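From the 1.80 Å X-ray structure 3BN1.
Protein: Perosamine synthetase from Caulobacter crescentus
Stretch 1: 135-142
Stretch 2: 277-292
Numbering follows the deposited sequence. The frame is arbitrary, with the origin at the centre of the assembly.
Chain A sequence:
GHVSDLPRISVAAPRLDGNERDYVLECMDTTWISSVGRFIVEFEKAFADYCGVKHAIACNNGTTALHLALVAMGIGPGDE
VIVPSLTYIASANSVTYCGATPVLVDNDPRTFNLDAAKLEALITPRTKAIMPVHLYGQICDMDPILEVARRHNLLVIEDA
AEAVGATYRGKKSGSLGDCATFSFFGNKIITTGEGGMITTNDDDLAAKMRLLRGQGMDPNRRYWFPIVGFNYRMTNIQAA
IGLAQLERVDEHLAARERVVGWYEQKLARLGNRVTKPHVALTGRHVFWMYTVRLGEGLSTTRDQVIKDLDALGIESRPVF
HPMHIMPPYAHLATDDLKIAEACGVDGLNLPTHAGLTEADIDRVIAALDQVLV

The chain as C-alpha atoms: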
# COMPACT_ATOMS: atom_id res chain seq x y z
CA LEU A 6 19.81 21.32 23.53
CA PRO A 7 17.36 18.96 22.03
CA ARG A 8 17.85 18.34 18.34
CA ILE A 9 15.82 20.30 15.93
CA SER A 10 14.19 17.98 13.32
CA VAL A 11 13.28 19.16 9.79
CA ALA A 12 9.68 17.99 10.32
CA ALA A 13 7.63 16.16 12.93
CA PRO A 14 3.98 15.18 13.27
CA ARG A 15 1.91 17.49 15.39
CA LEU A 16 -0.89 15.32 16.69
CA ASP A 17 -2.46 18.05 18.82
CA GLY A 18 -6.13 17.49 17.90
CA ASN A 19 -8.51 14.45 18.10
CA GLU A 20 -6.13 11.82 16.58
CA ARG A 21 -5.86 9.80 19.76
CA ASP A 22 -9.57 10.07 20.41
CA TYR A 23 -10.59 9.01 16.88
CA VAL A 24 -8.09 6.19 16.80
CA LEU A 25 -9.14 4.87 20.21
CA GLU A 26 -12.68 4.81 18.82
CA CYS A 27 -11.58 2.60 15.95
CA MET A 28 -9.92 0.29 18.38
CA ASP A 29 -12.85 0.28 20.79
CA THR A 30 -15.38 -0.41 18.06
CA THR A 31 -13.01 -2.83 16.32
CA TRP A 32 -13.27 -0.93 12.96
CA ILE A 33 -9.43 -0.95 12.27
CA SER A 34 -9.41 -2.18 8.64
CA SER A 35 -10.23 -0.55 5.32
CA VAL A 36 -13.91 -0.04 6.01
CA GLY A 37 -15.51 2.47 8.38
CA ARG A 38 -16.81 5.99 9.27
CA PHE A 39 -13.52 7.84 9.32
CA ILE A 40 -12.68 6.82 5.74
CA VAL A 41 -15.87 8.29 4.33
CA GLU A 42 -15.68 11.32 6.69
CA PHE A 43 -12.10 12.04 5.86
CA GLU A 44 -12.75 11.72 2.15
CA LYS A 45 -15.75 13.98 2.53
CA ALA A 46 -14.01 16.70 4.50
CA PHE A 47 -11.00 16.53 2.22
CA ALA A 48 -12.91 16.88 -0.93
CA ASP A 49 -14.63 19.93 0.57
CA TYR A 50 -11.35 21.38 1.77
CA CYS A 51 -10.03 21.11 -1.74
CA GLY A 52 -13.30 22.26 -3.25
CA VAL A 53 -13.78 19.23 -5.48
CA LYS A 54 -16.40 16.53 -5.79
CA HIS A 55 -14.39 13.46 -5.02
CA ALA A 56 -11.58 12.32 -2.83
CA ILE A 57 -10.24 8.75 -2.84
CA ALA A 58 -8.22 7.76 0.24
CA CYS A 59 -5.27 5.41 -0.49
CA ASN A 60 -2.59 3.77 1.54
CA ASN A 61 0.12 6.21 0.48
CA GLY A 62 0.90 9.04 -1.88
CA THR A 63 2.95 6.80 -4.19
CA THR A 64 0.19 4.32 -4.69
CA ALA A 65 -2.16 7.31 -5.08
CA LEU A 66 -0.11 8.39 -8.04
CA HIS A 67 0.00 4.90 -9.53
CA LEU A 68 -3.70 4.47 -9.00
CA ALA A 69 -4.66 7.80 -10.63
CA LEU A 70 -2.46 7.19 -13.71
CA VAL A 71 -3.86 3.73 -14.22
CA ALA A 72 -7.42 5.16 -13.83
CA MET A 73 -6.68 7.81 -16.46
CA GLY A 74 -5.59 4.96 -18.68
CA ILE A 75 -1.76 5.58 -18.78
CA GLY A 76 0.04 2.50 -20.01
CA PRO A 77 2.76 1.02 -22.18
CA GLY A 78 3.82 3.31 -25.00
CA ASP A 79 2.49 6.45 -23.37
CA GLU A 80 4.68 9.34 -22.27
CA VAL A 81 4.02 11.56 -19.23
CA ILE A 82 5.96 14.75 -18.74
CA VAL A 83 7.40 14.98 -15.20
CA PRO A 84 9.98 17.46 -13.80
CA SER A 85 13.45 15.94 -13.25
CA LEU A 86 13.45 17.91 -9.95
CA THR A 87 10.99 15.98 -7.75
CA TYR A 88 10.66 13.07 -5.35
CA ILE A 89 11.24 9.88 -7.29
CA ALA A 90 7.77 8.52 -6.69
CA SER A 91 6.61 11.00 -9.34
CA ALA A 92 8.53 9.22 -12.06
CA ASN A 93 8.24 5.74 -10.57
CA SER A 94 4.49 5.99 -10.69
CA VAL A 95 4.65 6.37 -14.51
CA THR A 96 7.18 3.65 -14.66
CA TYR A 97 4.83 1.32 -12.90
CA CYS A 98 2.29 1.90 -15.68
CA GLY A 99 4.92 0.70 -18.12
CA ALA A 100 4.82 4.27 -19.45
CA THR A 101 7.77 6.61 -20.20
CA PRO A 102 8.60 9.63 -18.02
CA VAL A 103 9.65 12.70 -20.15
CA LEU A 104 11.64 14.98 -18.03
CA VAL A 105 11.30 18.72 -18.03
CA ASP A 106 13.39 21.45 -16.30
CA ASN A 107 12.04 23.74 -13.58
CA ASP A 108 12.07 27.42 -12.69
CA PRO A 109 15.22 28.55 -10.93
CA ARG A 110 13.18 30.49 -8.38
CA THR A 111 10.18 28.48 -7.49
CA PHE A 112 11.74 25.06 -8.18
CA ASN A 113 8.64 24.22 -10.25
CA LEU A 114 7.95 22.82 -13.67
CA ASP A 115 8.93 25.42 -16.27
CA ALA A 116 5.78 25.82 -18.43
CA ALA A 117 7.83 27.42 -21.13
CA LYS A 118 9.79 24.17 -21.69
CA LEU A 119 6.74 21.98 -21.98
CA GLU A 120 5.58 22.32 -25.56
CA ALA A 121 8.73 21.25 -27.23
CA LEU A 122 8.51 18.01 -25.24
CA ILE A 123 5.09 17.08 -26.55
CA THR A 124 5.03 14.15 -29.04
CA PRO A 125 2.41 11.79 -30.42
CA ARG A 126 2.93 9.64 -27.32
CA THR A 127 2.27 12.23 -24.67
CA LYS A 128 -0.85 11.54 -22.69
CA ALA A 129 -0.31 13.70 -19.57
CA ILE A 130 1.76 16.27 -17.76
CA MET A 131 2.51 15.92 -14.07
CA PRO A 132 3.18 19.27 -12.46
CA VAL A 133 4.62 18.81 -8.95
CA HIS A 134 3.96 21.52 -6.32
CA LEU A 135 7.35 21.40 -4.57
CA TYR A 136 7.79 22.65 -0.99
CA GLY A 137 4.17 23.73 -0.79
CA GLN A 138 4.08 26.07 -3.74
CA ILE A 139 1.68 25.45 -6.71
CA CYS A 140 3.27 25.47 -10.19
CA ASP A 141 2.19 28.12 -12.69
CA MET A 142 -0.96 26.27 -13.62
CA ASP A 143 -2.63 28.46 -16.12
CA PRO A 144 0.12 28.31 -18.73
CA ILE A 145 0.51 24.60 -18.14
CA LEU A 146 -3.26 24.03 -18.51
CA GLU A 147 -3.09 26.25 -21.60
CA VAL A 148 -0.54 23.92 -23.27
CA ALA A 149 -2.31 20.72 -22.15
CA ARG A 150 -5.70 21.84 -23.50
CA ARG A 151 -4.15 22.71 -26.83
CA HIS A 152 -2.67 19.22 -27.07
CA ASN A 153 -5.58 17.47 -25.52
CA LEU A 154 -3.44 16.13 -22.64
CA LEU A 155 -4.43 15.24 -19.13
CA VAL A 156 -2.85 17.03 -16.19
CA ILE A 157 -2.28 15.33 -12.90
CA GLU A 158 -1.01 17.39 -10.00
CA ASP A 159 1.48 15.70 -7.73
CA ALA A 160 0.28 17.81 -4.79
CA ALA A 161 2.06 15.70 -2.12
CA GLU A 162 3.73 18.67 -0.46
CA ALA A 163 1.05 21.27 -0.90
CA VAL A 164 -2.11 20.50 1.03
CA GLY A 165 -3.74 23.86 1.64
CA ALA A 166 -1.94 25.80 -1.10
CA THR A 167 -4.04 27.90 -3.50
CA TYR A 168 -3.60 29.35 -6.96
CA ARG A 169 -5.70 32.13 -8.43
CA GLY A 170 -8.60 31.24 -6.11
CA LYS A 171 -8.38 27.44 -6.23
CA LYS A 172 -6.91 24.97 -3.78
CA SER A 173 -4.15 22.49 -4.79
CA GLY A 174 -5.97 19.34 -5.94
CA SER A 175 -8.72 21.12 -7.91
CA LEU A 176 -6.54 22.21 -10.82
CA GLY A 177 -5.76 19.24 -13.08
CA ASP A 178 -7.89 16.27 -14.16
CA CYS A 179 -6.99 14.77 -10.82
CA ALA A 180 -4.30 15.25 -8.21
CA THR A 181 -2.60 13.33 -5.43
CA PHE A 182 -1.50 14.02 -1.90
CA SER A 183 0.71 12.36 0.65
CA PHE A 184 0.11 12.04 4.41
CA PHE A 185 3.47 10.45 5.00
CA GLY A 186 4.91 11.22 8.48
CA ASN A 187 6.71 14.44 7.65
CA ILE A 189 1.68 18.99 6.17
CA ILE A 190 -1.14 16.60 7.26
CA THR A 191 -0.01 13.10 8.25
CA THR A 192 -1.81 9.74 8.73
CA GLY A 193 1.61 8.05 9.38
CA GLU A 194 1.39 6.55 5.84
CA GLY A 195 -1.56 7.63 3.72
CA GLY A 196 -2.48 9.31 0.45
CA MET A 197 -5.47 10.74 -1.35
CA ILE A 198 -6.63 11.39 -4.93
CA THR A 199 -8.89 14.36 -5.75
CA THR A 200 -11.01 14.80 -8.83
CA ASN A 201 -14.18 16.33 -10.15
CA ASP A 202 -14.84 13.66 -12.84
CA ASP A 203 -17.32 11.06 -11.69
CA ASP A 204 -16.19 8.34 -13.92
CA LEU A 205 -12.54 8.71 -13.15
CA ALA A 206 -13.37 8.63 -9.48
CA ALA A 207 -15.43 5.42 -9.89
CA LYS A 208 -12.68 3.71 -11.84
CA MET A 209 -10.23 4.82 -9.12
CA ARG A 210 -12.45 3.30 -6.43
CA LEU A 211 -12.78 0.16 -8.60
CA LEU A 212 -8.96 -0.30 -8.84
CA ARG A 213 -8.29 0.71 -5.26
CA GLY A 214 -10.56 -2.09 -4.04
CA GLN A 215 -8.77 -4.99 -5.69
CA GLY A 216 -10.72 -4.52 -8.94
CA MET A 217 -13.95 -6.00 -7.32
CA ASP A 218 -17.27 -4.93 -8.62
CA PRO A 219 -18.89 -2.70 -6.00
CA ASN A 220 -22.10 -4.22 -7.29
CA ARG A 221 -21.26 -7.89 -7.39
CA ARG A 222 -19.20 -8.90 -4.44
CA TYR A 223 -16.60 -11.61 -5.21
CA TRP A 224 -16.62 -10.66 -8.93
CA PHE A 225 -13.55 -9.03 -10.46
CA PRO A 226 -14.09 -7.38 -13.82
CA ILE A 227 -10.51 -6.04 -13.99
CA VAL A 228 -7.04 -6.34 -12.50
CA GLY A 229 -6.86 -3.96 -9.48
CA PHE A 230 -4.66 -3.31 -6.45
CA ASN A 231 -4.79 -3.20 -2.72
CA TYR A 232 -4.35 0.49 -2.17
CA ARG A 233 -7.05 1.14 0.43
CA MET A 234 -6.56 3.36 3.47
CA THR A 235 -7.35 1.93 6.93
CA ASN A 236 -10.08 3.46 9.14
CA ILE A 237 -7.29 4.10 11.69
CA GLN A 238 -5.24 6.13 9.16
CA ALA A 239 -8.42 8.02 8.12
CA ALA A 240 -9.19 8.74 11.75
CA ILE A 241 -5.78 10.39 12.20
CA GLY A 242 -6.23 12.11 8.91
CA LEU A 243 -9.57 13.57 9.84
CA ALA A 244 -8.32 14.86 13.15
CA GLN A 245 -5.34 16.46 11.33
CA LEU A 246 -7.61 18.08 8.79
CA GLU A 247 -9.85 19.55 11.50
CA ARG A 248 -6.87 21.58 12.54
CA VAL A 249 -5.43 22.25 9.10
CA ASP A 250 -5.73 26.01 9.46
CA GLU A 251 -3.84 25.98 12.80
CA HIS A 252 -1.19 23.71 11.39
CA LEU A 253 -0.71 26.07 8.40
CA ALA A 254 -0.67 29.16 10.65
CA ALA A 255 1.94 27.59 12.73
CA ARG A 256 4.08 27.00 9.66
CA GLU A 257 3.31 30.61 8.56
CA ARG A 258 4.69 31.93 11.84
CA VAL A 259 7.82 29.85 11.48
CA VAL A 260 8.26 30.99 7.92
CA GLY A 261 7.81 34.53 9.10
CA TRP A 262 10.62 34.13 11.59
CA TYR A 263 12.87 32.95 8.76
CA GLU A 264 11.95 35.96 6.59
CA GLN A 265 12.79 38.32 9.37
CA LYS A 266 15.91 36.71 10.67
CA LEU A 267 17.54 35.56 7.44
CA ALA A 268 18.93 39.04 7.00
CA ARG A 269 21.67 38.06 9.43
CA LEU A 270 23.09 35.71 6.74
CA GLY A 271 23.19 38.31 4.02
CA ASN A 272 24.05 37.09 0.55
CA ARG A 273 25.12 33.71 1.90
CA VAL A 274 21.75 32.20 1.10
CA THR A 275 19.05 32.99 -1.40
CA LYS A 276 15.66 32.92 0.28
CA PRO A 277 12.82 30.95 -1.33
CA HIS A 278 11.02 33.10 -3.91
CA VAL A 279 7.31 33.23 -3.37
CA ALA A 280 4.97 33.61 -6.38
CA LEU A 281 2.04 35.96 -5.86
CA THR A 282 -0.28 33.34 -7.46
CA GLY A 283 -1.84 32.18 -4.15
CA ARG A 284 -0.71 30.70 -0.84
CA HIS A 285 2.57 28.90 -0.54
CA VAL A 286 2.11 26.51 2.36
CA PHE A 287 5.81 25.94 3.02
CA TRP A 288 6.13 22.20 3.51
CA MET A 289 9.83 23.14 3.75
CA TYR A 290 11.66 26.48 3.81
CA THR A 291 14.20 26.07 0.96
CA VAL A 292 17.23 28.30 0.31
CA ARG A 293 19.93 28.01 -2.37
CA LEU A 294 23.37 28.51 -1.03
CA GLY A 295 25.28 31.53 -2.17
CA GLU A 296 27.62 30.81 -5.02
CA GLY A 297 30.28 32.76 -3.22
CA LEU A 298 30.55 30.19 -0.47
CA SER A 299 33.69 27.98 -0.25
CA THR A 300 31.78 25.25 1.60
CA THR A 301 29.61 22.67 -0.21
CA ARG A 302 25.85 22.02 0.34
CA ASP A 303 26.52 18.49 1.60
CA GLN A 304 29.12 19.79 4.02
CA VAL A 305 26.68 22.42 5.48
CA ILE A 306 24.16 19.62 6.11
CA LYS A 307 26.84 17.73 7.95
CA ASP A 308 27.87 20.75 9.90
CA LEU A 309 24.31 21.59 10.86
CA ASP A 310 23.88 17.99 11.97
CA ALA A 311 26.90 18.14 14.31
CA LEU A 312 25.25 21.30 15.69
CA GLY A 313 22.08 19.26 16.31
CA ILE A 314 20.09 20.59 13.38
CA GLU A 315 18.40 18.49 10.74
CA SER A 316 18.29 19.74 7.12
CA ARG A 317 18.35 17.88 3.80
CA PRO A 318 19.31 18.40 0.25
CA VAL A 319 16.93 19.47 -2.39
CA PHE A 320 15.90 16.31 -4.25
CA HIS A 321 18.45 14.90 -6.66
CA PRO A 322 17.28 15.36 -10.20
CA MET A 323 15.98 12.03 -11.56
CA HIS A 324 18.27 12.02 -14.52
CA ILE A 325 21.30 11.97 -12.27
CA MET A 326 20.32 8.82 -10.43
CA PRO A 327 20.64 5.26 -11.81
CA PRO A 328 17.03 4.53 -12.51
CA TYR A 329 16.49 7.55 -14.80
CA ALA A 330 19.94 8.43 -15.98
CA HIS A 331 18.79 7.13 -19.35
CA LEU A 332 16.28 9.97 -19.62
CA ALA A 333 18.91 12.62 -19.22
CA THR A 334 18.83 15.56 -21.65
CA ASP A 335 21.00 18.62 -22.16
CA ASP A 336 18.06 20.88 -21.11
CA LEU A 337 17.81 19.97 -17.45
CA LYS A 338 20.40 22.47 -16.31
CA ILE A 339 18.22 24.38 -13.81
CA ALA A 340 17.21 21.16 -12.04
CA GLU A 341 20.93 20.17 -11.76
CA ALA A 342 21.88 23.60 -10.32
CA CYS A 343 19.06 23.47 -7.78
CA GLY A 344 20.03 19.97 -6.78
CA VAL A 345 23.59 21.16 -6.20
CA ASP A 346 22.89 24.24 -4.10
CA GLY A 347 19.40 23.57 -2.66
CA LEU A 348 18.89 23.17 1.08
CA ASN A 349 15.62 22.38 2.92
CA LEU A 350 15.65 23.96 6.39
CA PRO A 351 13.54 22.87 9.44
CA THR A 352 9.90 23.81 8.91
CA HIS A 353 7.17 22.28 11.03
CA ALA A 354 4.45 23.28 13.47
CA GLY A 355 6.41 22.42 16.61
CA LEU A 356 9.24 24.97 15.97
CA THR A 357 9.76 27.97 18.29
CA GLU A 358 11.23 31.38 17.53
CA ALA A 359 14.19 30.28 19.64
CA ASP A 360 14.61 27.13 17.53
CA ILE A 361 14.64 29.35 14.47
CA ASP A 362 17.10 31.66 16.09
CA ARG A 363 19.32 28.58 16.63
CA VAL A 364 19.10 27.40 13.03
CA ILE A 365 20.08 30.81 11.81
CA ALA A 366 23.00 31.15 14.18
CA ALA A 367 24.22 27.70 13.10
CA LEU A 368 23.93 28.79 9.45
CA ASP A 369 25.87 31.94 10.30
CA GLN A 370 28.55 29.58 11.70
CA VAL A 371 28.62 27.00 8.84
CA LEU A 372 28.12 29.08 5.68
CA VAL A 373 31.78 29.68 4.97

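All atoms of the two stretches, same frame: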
# COMPACT_ATOMS: atom_id res chain seq x y z
N LEU A 135 6.28 21.61 -5.52
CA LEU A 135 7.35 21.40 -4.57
C LEU A 135 7.37 22.36 -3.38
O LEU A 135 7.19 23.56 -3.57
CB LEU A 135 8.65 21.55 -5.33
CG LEU A 135 9.12 20.39 -6.19
CD1 LEU A 135 10.57 20.71 -6.67
CD2 LEU A 135 9.03 19.08 -5.38
N TYR A 136 7.66 21.83 -2.19
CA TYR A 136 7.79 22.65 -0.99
C TYR A 136 6.52 23.36 -0.50
O TYR A 136 6.49 24.03 0.55
CB TYR A 136 9.01 23.56 -1.15
CG TYR A 136 10.19 22.67 -1.49
CD1 TYR A 136 10.27 21.41 -0.88
CD2 TYR A 136 11.02 22.96 -2.54
CE1 TYR A 136 11.20 20.50 -1.23
CE2 TYR A 136 12.04 22.07 -2.87
CZ TYR A 136 12.12 20.86 -2.21
OH TYR A 136 13.09 19.94 -2.51
N GLY A 137 5.43 23.12 -1.22
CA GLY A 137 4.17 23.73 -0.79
C GLY A 137 3.73 24.86 -1.69
O GLY A 137 2.78 25.59 -1.38
N GLN A 138 4.41 25.00 -2.82
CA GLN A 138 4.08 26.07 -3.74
C GLN A 138 3.51 25.47 -5.02
O GLN A 138 4.23 24.68 -5.69
CB GLN A 138 5.38 26.83 -4.12
CG GLN A 138 5.16 27.99 -5.07
CD GLN A 138 6.18 29.12 -4.95
OE1 GLN A 138 5.76 30.31 -4.97
NE2 GLN A 138 7.46 28.80 -4.73
N ILE A 139 2.31 25.91 -5.42
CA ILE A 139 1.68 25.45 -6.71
C ILE A 139 2.42 25.93 -7.97
O ILE A 139 2.84 27.09 -8.04
CB ILE A 139 0.16 25.81 -6.72
CG1 ILE A 139 -0.56 25.05 -5.58
CG2 ILE A 139 -0.47 25.53 -8.09
CD1 ILE A 139 -2.00 25.43 -5.27
N CYS A 140 2.62 25.05 -8.96
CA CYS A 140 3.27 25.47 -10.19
C CYS A 140 2.39 26.50 -10.90
O CYS A 140 1.24 26.72 -10.50
CB CYS A 140 3.32 24.29 -11.16
SG CYS A 140 4.27 22.88 -10.50
N ASP A 141 2.95 27.14 -11.93
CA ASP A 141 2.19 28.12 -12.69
C ASP A 141 1.19 27.42 -13.59
O ASP A 141 1.43 27.19 -14.79
CB ASP A 141 3.13 29.02 -13.50
CG ASP A 141 2.44 30.35 -13.89
OD1 ASP A 141 1.30 30.65 -13.48
OD2 ASP A 141 3.08 31.16 -14.57
N MET A 142 0.07 27.08 -12.98
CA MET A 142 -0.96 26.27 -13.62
C MET A 142 -1.63 26.71 -14.88
O MET A 142 -1.84 25.93 -15.80
CB MET A 142 -1.98 25.74 -12.61
CG MET A 142 -1.35 24.89 -11.54
SD MET A 142 -0.58 23.37 -12.23
CE MET A 142 -1.98 22.51 -13.07
N PRO A 277 13.77 31.47 -0.38
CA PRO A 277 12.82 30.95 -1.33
C PRO A 277 11.94 32.03 -1.97
O PRO A 277 11.29 32.79 -1.28
CB PRO A 277 11.95 30.01 -0.50
CG PRO A 277 11.98 30.53 0.91
CD PRO A 277 13.46 31.02 1.00
N HIS A 278 11.88 32.09 -3.30
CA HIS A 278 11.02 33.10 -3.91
C HIS A 278 9.59 32.62 -3.77
O HIS A 278 9.24 31.42 -3.90
CB HIS A 278 11.39 33.20 -5.40
CG HIS A 278 10.44 34.03 -6.21
ND1 HIS A 278 10.33 35.39 -6.02
CD2 HIS A 278 9.56 33.70 -7.19
CE1 HIS A 278 9.40 35.87 -6.84
NE2 HIS A 278 8.92 34.86 -7.55
N VAL A 279 8.72 33.58 -3.49
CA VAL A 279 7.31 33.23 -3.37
C VAL A 279 6.45 33.88 -4.46
O VAL A 279 6.27 35.11 -4.44
CB VAL A 279 6.81 33.69 -2.02
CG1 VAL A 279 5.33 33.36 -1.86
CG2 VAL A 279 7.63 32.97 -1.03
N ALA A 280 5.87 33.07 -5.34
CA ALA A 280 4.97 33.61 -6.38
C ALA A 280 3.73 34.27 -5.78
O ALA A 280 3.14 33.77 -4.82
CB ALA A 280 4.52 32.48 -7.33
N LEU A 281 3.23 35.33 -6.41
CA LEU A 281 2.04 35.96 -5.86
C LEU A 281 0.75 35.32 -6.37
O LEU A 281 -0.30 35.94 -6.31
CB LEU A 281 2.05 37.46 -6.17
CG LEU A 281 3.24 38.25 -5.64
CD1 LEU A 281 3.20 39.72 -6.06
CD2 LEU A 281 3.25 38.10 -4.12
N THR A 282 0.85 34.10 -6.88
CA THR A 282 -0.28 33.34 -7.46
C THR A 282 -1.34 32.80 -6.48
O THR A 282 -2.48 32.55 -6.86
CB THR A 282 0.20 32.18 -8.30
OG1 THR A 282 1.14 31.41 -7.52
CG2 THR A 282 0.89 32.72 -9.52
N GLY A 283 -0.95 32.68 -5.21
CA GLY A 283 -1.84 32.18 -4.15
C GLY A 283 -0.93 31.87 -2.97
O GLY A 283 0.23 32.30 -2.92
N ARG A 284 -1.44 31.04 -2.07
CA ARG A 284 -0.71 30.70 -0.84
C ARG A 284 0.28 29.59 -1.05
O ARG A 284 -0.05 28.52 -1.60
CB ARG A 284 -1.70 30.15 0.18
CG ARG A 284 -1.08 29.89 1.53
CD ARG A 284 -2.11 29.45 2.56
NE ARG A 284 -1.62 29.67 3.93
CZ ARG A 284 -2.38 29.49 5.02
NH1 ARG A 284 -3.61 29.03 4.86
NH2 ARG A 284 -1.92 29.77 6.24
N HIS A 285 1.48 29.85 -0.54
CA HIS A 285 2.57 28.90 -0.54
C HIS A 285 2.55 28.38 0.90
O HIS A 285 2.69 29.13 1.88
CB HIS A 285 3.82 29.68 -0.79
CG HIS A 285 5.04 28.85 -0.90
ND1 HIS A 285 5.25 27.72 -0.15
CD2 HIS A 285 6.19 29.07 -1.61
CE1 HIS A 285 6.45 27.24 -0.40
NE2 HIS A 285 7.04 28.03 -1.29
N VAL A 286 2.25 27.09 1.04
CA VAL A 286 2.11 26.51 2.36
C VAL A 286 3.42 26.11 3.07
O VAL A 286 3.42 25.81 4.27
CB VAL A 286 1.01 25.45 2.44
CG1 VAL A 286 -0.40 26.07 2.16
CG2 VAL A 286 1.38 24.26 1.60
N PHE A 287 4.54 26.20 2.36
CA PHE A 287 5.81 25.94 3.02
C PHE A 287 6.01 24.59 3.74
O PHE A 287 6.36 24.50 4.94
CB PHE A 287 6.18 27.15 3.89
CG PHE A 287 6.79 28.28 3.10
CD1 PHE A 287 8.14 28.24 2.71
CD2 PHE A 287 6.01 29.34 2.67
CE1 PHE A 287 8.73 29.28 1.91
CE2 PHE A 287 6.59 30.39 1.92
CZ PHE A 287 7.94 30.35 1.52
N TRP A 288 5.85 23.51 2.96
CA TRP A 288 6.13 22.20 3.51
C TRP A 288 7.58 22.24 4.06
O TRP A 288 7.91 21.71 5.14
CB TRP A 288 6.02 21.14 2.41
CG TRP A 288 6.46 19.78 2.99
CD1 TRP A 288 6.08 19.21 4.19
CD2 TRP A 288 7.35 18.85 2.37
NE1 TRP A 288 6.74 17.99 4.37
CE2 TRP A 288 7.49 17.74 3.24
CE3 TRP A 288 8.14 18.90 1.22
CZ2 TRP A 288 8.37 16.69 2.97
CZ3 TRP A 288 8.95 17.79 0.92
CH2 TRP A 288 9.02 16.69 1.76
N MET A 289 8.45 22.96 3.35
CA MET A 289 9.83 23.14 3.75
C MET A 289 10.27 24.49 3.26
O MET A 289 9.93 24.85 2.12
CB MET A 289 10.67 22.14 2.96
CG MET A 289 10.23 20.73 3.30
SD MET A 289 11.49 19.85 4.13
CE MET A 289 11.91 18.86 2.68
N TYR A 290 11.03 25.19 4.12
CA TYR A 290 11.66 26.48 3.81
C TYR A 290 13.02 26.20 3.12
O TYR A 290 13.92 25.62 3.74
CB TYR A 290 11.78 27.32 5.08
CG TYR A 290 12.22 28.72 4.82
CD1 TYR A 290 13.61 29.02 4.66
CD2 TYR A 290 11.28 29.75 4.72
CE1 TYR A 290 14.04 30.35 4.43
CE2 TYR A 290 11.70 31.09 4.51
CZ TYR A 290 13.06 31.37 4.34
OH TYR A 290 13.39 32.69 4.12
N THR A 291 13.08 26.48 1.81
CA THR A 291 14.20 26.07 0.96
C THR A 291 15.05 27.24 0.46
O THR A 291 14.55 28.12 -0.23
CB THR A 291 13.68 25.14 -0.23
OG1 THR A 291 12.94 24.01 0.26
CG2 THR A 291 14.81 24.61 -1.15
N VAL A 292 16.34 27.26 0.82
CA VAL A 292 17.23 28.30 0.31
C VAL A 292 18.18 27.65 -0.70
O VAL A 292 18.29 26.41 -0.75
CB VAL A 292 18.18 28.91 1.40
CG1 VAL A 292 17.47 29.75 2.46
CG2 VAL A 292 19.07 27.89 2.07
O HOH W 1 10.65 29.16 -3.99
O HOH W 2 3.13 30.78 -3.98
O HOH W 3 1.53 28.42 -4.12
O HOH W 4 2.42 29.73 -9.17

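How do the two backbones meet? They run antiparallel, Tyr136 lying beside Trp288 and Gln138 beside His285. Val286 N donates to Gly137 O at 2.9 Å, while Trp288 N lies 2.5 Å from Tyr136 O in a weak, bent hydrogen bond. The approach is close because Gly137 has no side chain: a CB there would clash with the backbone nitrogens of Phe287 and Trp288, and its backbone angles themselves call for glycine.

What does the side chain of Gln138 do? Its amide serves the loop backbone as both acceptor and donor. Ala280 N donates to Gln138 OE1 at 2.8 Å, and Gln138 NE2 donates to His278 O at 3.3 Å.

Which side chains pack? Gln138 CB sits over a face of the His285 ring, 3.6 Å from its centroid, a CH-pi contact. That ring is held in turn by Phe287 N, which donates to His285 ND1 at 3.0 Å. Tyr136 has Thr291 OG1 over one face and Trp288 CE3 at its edge, 3.9 Å from Tyr136 CD1.

Where does water take over? Beyond Gln138 the chains separate, and water 3 accepts from Ile139 N at 2.9 Å and donates to Arg284 O at 3.0 Å. Water 4 links Ile139 O (2.9 Å) with Thr282 OG1 (2.7 Å).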